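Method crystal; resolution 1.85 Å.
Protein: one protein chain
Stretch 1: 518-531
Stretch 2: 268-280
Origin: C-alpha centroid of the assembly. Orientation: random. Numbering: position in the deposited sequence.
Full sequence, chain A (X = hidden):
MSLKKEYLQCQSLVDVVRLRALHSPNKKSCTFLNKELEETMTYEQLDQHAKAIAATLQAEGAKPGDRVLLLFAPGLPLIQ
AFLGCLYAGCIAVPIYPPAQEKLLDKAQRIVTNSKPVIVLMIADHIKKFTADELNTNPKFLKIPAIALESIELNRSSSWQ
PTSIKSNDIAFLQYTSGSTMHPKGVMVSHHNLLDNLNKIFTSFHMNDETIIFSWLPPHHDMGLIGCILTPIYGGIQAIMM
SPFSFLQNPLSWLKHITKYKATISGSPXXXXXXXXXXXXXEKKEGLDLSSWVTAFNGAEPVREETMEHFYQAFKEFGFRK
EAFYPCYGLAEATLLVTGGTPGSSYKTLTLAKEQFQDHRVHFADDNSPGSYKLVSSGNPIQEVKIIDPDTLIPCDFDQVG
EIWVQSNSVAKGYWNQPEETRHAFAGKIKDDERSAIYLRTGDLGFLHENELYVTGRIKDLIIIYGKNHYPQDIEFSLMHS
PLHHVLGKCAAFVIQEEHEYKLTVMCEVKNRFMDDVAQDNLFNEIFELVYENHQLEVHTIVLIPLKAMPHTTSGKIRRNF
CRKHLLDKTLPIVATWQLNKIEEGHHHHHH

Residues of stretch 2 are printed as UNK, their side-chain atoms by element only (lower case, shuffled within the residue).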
# COMPACT_ATOMS: atom_id res chain seq x y z
N GLN A 518 2.33 16.68 -23.74
CA GLN A 518 1.90 15.30 -23.66
C GLN A 518 2.46 14.66 -22.39
O GLN A 518 1.72 14.08 -21.59
CB GLN A 518 2.37 14.51 -24.89
CG GLN A 518 1.59 14.83 -26.17
CD GLN A 518 2.08 14.01 -27.35
OE1 GLN A 518 2.87 13.08 -27.19
NE2 GLN A 518 1.60 14.34 -28.55
N ASP A 519 3.77 14.77 -22.21
CA ASP A 519 4.40 14.24 -21.00
C ASP A 519 3.77 14.75 -19.72
O ASP A 519 3.51 13.95 -18.81
CB ASP A 519 5.90 14.53 -21.03
CG ASP A 519 6.63 13.63 -22.01
OD1 ASP A 519 5.98 12.76 -22.62
OD2 ASP A 519 7.86 13.78 -22.18
N ASN A 520 3.54 16.06 -19.64
CA ASN A 520 2.89 16.67 -18.49
C ASN A 520 1.49 16.09 -18.30
O ASN A 520 1.09 15.74 -17.20
CB ASN A 520 2.77 18.19 -18.70
CG ASN A 520 4.08 18.93 -18.50
OD1 ASN A 520 4.97 18.45 -17.78
ND2 ASN A 520 4.23 20.11 -19.14
N LEU A 521 0.76 15.96 -19.41
CA LEU A 521 -0.59 15.41 -19.35
C LEU A 521 -0.60 13.98 -18.82
O LEU A 521 -1.41 13.65 -17.95
CB LEU A 521 -1.27 15.46 -20.73
CG LEU A 521 -2.64 14.79 -20.84
CD1 LEU A 521 -3.62 15.33 -19.76
CD2 LEU A 521 -3.21 15.00 -22.23
N PHE A 522 0.28 13.13 -19.35
CA PHE A 522 0.42 11.74 -18.91
C PHE A 522 0.69 11.68 -17.40
O PHE A 522 0.09 10.89 -16.69
CB PHE A 522 1.55 11.00 -19.64
CG PHE A 522 1.31 10.78 -21.11
CD1 PHE A 522 0.07 10.35 -21.56
CD2 PHE A 522 2.33 10.98 -22.03
CE1 PHE A 522 -0.15 10.15 -22.92
CE2 PHE A 522 2.13 10.78 -23.38
CZ PHE A 522 0.89 10.38 -23.83
N ASN A 523 1.62 12.51 -16.94
CA ASN A 523 1.92 12.56 -15.51
C ASN A 523 0.75 13.03 -14.65
O ASN A 523 0.52 12.51 -13.56
CB ASN A 523 3.18 13.41 -15.26
CG ASN A 523 4.40 12.83 -15.96
OD1 ASN A 523 4.49 11.63 -16.15
ND2 ASN A 523 5.34 13.70 -16.35
N GLU A 524 -0.01 14.01 -15.15
CA GLU A 524 -1.17 14.52 -14.43
C GLU A 524 -2.24 13.46 -14.33
O GLU A 524 -2.91 13.32 -13.31
CB GLU A 524 -1.74 15.76 -15.13
CG GLU A 524 -0.90 17.00 -14.89
CD GLU A 524 -1.20 18.13 -15.87
OE1 GLU A 524 -1.87 17.89 -16.90
OE2 GLU A 524 -0.72 19.26 -15.61
N ILE A 525 -2.40 12.70 -15.41
CA ILE A 525 -3.37 11.64 -15.38
C ILE A 525 -2.95 10.58 -14.36
O ILE A 525 -3.74 10.17 -13.52
CB ILE A 525 -3.55 11.02 -16.76
CG1 ILE A 525 -4.25 12.03 -17.68
CG2 ILE A 525 -4.38 9.75 -16.64
CD1 ILE A 525 -4.20 11.66 -19.19
N PHE A 526 -1.69 10.16 -14.41
CA PHE A 526 -1.23 9.16 -13.46
C PHE A 526 -1.45 9.62 -12.02
O PHE A 526 -2.01 8.87 -11.19
CB PHE A 526 0.24 8.77 -13.70
CG PHE A 526 0.67 7.58 -12.88
CD1 PHE A 526 0.60 6.30 -13.40
CD2 PHE A 526 1.10 7.75 -11.58
CE1 PHE A 526 0.99 5.20 -12.62
CE2 PHE A 526 1.47 6.67 -10.80
CZ PHE A 526 1.41 5.39 -11.33
N GLU A 527 -1.06 10.85 -11.72
CA GLU A 527 -1.25 11.40 -10.36
C GLU A 527 -2.72 11.47 -9.92
O GLU A 527 -3.08 11.12 -8.80
CB GLU A 527 -0.58 12.76 -10.26
CG GLU A 527 -0.79 13.46 -8.92
CD GLU A 527 -0.28 14.90 -8.93
OE1 GLU A 527 0.88 15.13 -9.34
OE2 GLU A 527 -1.06 15.80 -8.57
N LEU A 528 -3.58 11.91 -10.83
CA LEU A 528 -5.01 12.00 -10.52
C LEU A 528 -5.62 10.68 -10.11
O LEU A 528 -6.34 10.61 -9.11
CB LEU A 528 -5.78 12.57 -11.72
CG LEU A 528 -7.29 12.69 -11.51
CD1 LEU A 528 -7.60 13.78 -10.48
CD2 LEU A 528 -7.98 13.01 -12.83
N VAL A 529 -5.37 9.63 -10.89
CA VAL A 529 -5.97 8.34 -10.60
C VAL A 529 -5.37 7.73 -9.32
O VAL A 529 -6.06 7.11 -8.51
CB VAL A 529 -5.77 7.38 -11.81
CG1 VAL A 529 -6.30 6.01 -11.48
CG2 VAL A 529 -6.46 7.98 -13.05
N TYR A 530 -4.07 7.91 -9.13
CA TYR A 530 -3.42 7.44 -7.91
C TYR A 530 -4.04 8.06 -6.66
O TYR A 530 -4.34 7.36 -5.69
CB TYR A 530 -1.93 7.72 -7.96
CG TYR A 530 -1.21 7.17 -6.75
CD1 TYR A 530 -0.66 5.90 -6.76
CD2 TYR A 530 -1.09 7.94 -5.59
CE1 TYR A 530 0.01 5.40 -5.63
CE2 TYR A 530 -0.43 7.46 -4.47
CZ TYR A 530 0.12 6.19 -4.49
OH TYR A 530 0.78 5.74 -3.36
N GLU A 531 -4.23 9.38 -6.70
CA GLU A 531 -4.80 10.13 -5.57
C GLU A 531 -6.28 9.86 -5.31
O GLU A 531 -6.69 9.68 -4.16
CB GLU A 531 -4.55 11.62 -5.77
CG GLU A 531 -3.06 11.91 -5.88
CD GLU A 531 -2.45 12.58 -4.65
OE1 GLU A 531 -2.58 13.83 -4.55
OE2 GLU A 531 -1.79 11.89 -3.81
N UNK A 268 5.68 -2.68 -7.09
CA UNK A 268 6.51 -2.81 -8.28
C UNK A 268 6.46 -1.57 -9.19
O UNK A 268 7.49 -1.13 -9.70
n UNK A 268 6.49 -3.97 -11.41
o UNK A 268 7.92 -5.04 -10.05
c UNK A 268 6.02 -4.03 -9.05
c UNK A 268 6.90 -4.38 -10.22
N UNK A 269 5.28 -1.00 -9.41
CA UNK A 269 5.16 0.12 -10.37
C UNK A 269 6.15 1.28 -10.12
O UNK A 269 6.56 1.98 -11.05
c UNK A 269 3.78 3.07 -9.65
c UNK A 269 3.62 4.06 -8.70
c UNK A 269 2.88 2.41 -7.13
c UNK A 269 3.05 1.42 -8.08
c UNK A 269 3.17 3.73 -7.44
c UNK A 269 3.51 1.75 -9.36
c UNK A 269 3.73 0.68 -10.38
N UNK A 270 6.50 1.52 -8.85
CA UNK A 270 7.25 2.73 -8.54
C UNK A 270 8.68 2.69 -9.07
O UNK A 270 9.29 3.74 -9.36
c UNK A 270 7.22 3.01 -7.02
N UNK A 271 9.22 1.48 -9.23
CA UNK A 271 10.54 1.33 -9.83
C UNK A 271 10.48 1.71 -11.33
O UNK A 271 11.35 2.41 -11.84
c UNK A 271 11.34 -0.35 -8.06
c UNK A 271 11.72 -0.80 -5.32
o UNK A 271 11.91 -1.01 -3.99
c UNK A 271 11.12 -0.08 -9.55
c UNK A 271 12.60 0.03 -6.01
c UNK A 271 12.39 0.24 -7.38
c UNK A 271 10.67 -1.40 -5.98
c UNK A 271 10.48 -1.18 -7.35
N UNK A 272 9.43 1.29 -12.01
CA UNK A 272 9.23 1.66 -13.40
C UNK A 272 9.03 3.15 -13.52
O UNK A 272 9.48 3.77 -14.47
o UNK A 272 7.41 -1.30 -13.89
c UNK A 272 8.25 -0.48 -14.29
c UNK A 272 8.00 0.97 -13.98
o UNK A 272 9.27 -0.80 -14.92
N UNK A 273 8.34 3.72 -12.54
CA UNK A 273 8.03 5.14 -12.57
C UNK A 273 9.31 5.97 -12.46
O UNK A 273 9.45 6.98 -13.15
c UNK A 273 5.42 7.14 -12.40
c UNK A 273 6.29 9.06 -10.63
c UNK A 273 6.84 7.81 -10.62
c UNK A 273 5.31 9.38 -11.53
o UNK A 273 4.82 10.68 -11.45
c UNK A 273 7.06 5.47 -11.43
c UNK A 273 4.85 8.44 -12.43
c UNK A 273 6.43 6.84 -11.49
N UNK A 274 10.23 5.53 -11.59
CA UNK A 274 11.57 6.15 -11.52
C UNK A 274 12.33 6.06 -12.83
O UNK A 274 12.89 7.06 -13.29
s UNK A 274 11.91 5.91 -8.75
c UNK A 274 12.41 5.49 -10.44
N UNK A 275 12.35 4.88 -13.43
CA UNK A 275 13.03 4.70 -14.71
C UNK A 275 12.45 5.63 -15.77
O UNK A 275 13.18 6.26 -16.53
c UNK A 275 12.95 3.24 -15.18
c UNK A 275 13.36 3.10 -16.66
c UNK A 275 13.81 2.35 -14.30
N UNK A 276 11.12 5.69 -15.83
CA UNK A 276 10.44 6.48 -16.84
C UNK A 276 10.64 7.99 -16.68
O UNK A 276 10.78 8.73 -17.67
c UNK A 276 8.26 6.76 -18.06
c UNK A 276 8.95 6.16 -16.85
n UNK A 276 7.59 5.29 -20.98
c UNK A 276 7.23 5.84 -18.60
c UNK A 276 6.89 6.18 -20.04
N UNK A 277 10.65 8.45 -15.42
CA UNK A 277 10.57 9.89 -15.11
C UNK A 277 11.93 10.57 -14.94
O UNK A 277 12.02 11.79 -15.03
n UNK A 277 7.14 14.22 -12.81
n UNK A 277 5.71 12.45 -13.03
n UNK A 277 7.73 12.44 -14.14
c UNK A 277 9.75 10.13 -13.84
c UNK A 277 7.54 11.14 -14.77
c UNK A 277 6.86 13.03 -13.32
c UNK A 277 8.20 9.99 -13.99
N UNK A 278 12.98 9.81 -14.65
CA UNK A 278 14.26 10.42 -14.28
C UNK A 278 15.25 10.40 -15.45
O UNK A 278 15.73 9.36 -15.86
c UNK A 278 16.22 10.32 -12.67
c UNK A 278 14.30 9.17 -10.60
c UNK A 278 13.85 9.84 -11.87
c UNK A 278 14.85 9.73 -13.03
N UNK A 279 15.54 11.58 -16.00
CA UNK A 279 16.46 11.69 -17.12
C UNK A 279 17.90 11.40 -16.67
O UNK A 279 18.28 11.72 -15.54
c UNK A 279 15.10 13.44 -18.37
n UNK A 279 11.18 11.95 -20.00
c UNK A 279 12.41 11.75 -19.53
n UNK A 279 12.65 10.74 -18.68
c UNK A 279 14.79 12.44 -19.47
n UNK A 279 13.40 12.55 -19.92
c UNK A 279 16.42 13.10 -17.72
N UNK A 280 18.68 10.80 -17.55
CA UNK A 280 20.09 10.54 -17.26
C UNK A 280 20.82 11.67 -16.55
O UNK A 280 21.55 11.43 -15.59
c UNK A 280 20.85 10.18 -18.54
o UNK A 280 23.23 8.13 -16.70
c UNK A 280 22.23 8.38 -17.41
c UNK A 280 22.25 9.65 -18.25
o UNK A 280 21.22 7.64 -17.45
O HOH W 1 2.25 11.62 -11.59

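Position 268 has two side-chain carbons, the second carrying one oxygen and one nitrogen. It is an amide of the short kind and does not reach stretch 1. This is N268.

Position 269 has one carbon and then a ring of six carbons, with no oxygen. A ring carbon touches F526, and the ring also approaches Y530. This is F269. F269 CE1 is 3.7 Å from F526 CZ. F269 CZ is 4.0 Å from Y530 CE1.

Position 270 has a single side-chain carbon, pointing sideways and touching nothing on stretch 1. This is A270.

Position 271 has one carbon and a six-carbon ring bearing one oxygen. It is out of reach of stretch 1. This is Y271.

Position 272 has two carbons, the second carrying two oxygens. This short carboxylate makes no contact. It is D272.

Position 273 again has one carbon and a six-carbon ring bearing one oxygen, but it points toward stretch 1. A ring carbon lies over one face of the F526 ring. This is Y273. Its CE1 is 3.9 Å from F526 CD2.

Position 274 has one carbon and then a sulfur. It is out of reach. This is C274.

Position 275 has three carbons, forked at the first. It makes no contact. This is V275.

Position 276 has four carbons in a row ending in nitrogen. It stays clear of stretch 1. This is K276.

Position 277 has three carbons, a nitrogen, then a carbon carrying two more nitrogens. A terminal nitrogen touches N523. This is R277. Its NH1 is 3.2 Å from N523 CG. Its three m rotamers, chi1 to chi3, fold the chain, and N523 CG lies over one face of its guanidinium.

Position 278 has four carbons, forked at the first, with one arm two carbons long. It is out of reach. This is I278, where helical phi/psi ends.

Position 279 has three carbons, a nitrogen, then a carbon carrying two more nitrogens; its end comes near D519. This is R279. Its NH1 donates to K276 O at 2.9 Å, while its NH2 is 4.4 Å from D519 OD2, beyond a salt bridge.

Position 280 has three carbons, the third carrying two oxygens. It makes no contact. This is E280.

The helices run nearly antiparallel, at 162°, with axes 13.2 Å apart at closest approach. Side chains must therefore bridge the gap. F269 lies at the edge of the F526 ring, and Y273 lies over one face of it. No direct hydrogen bond crosses. Water 1 links the helices instead, donating to Y273 OH at 2.7 Å and to N523 O at 2.8 Å.

Stretch 2 268-280: NFAYDYCVKRIRE
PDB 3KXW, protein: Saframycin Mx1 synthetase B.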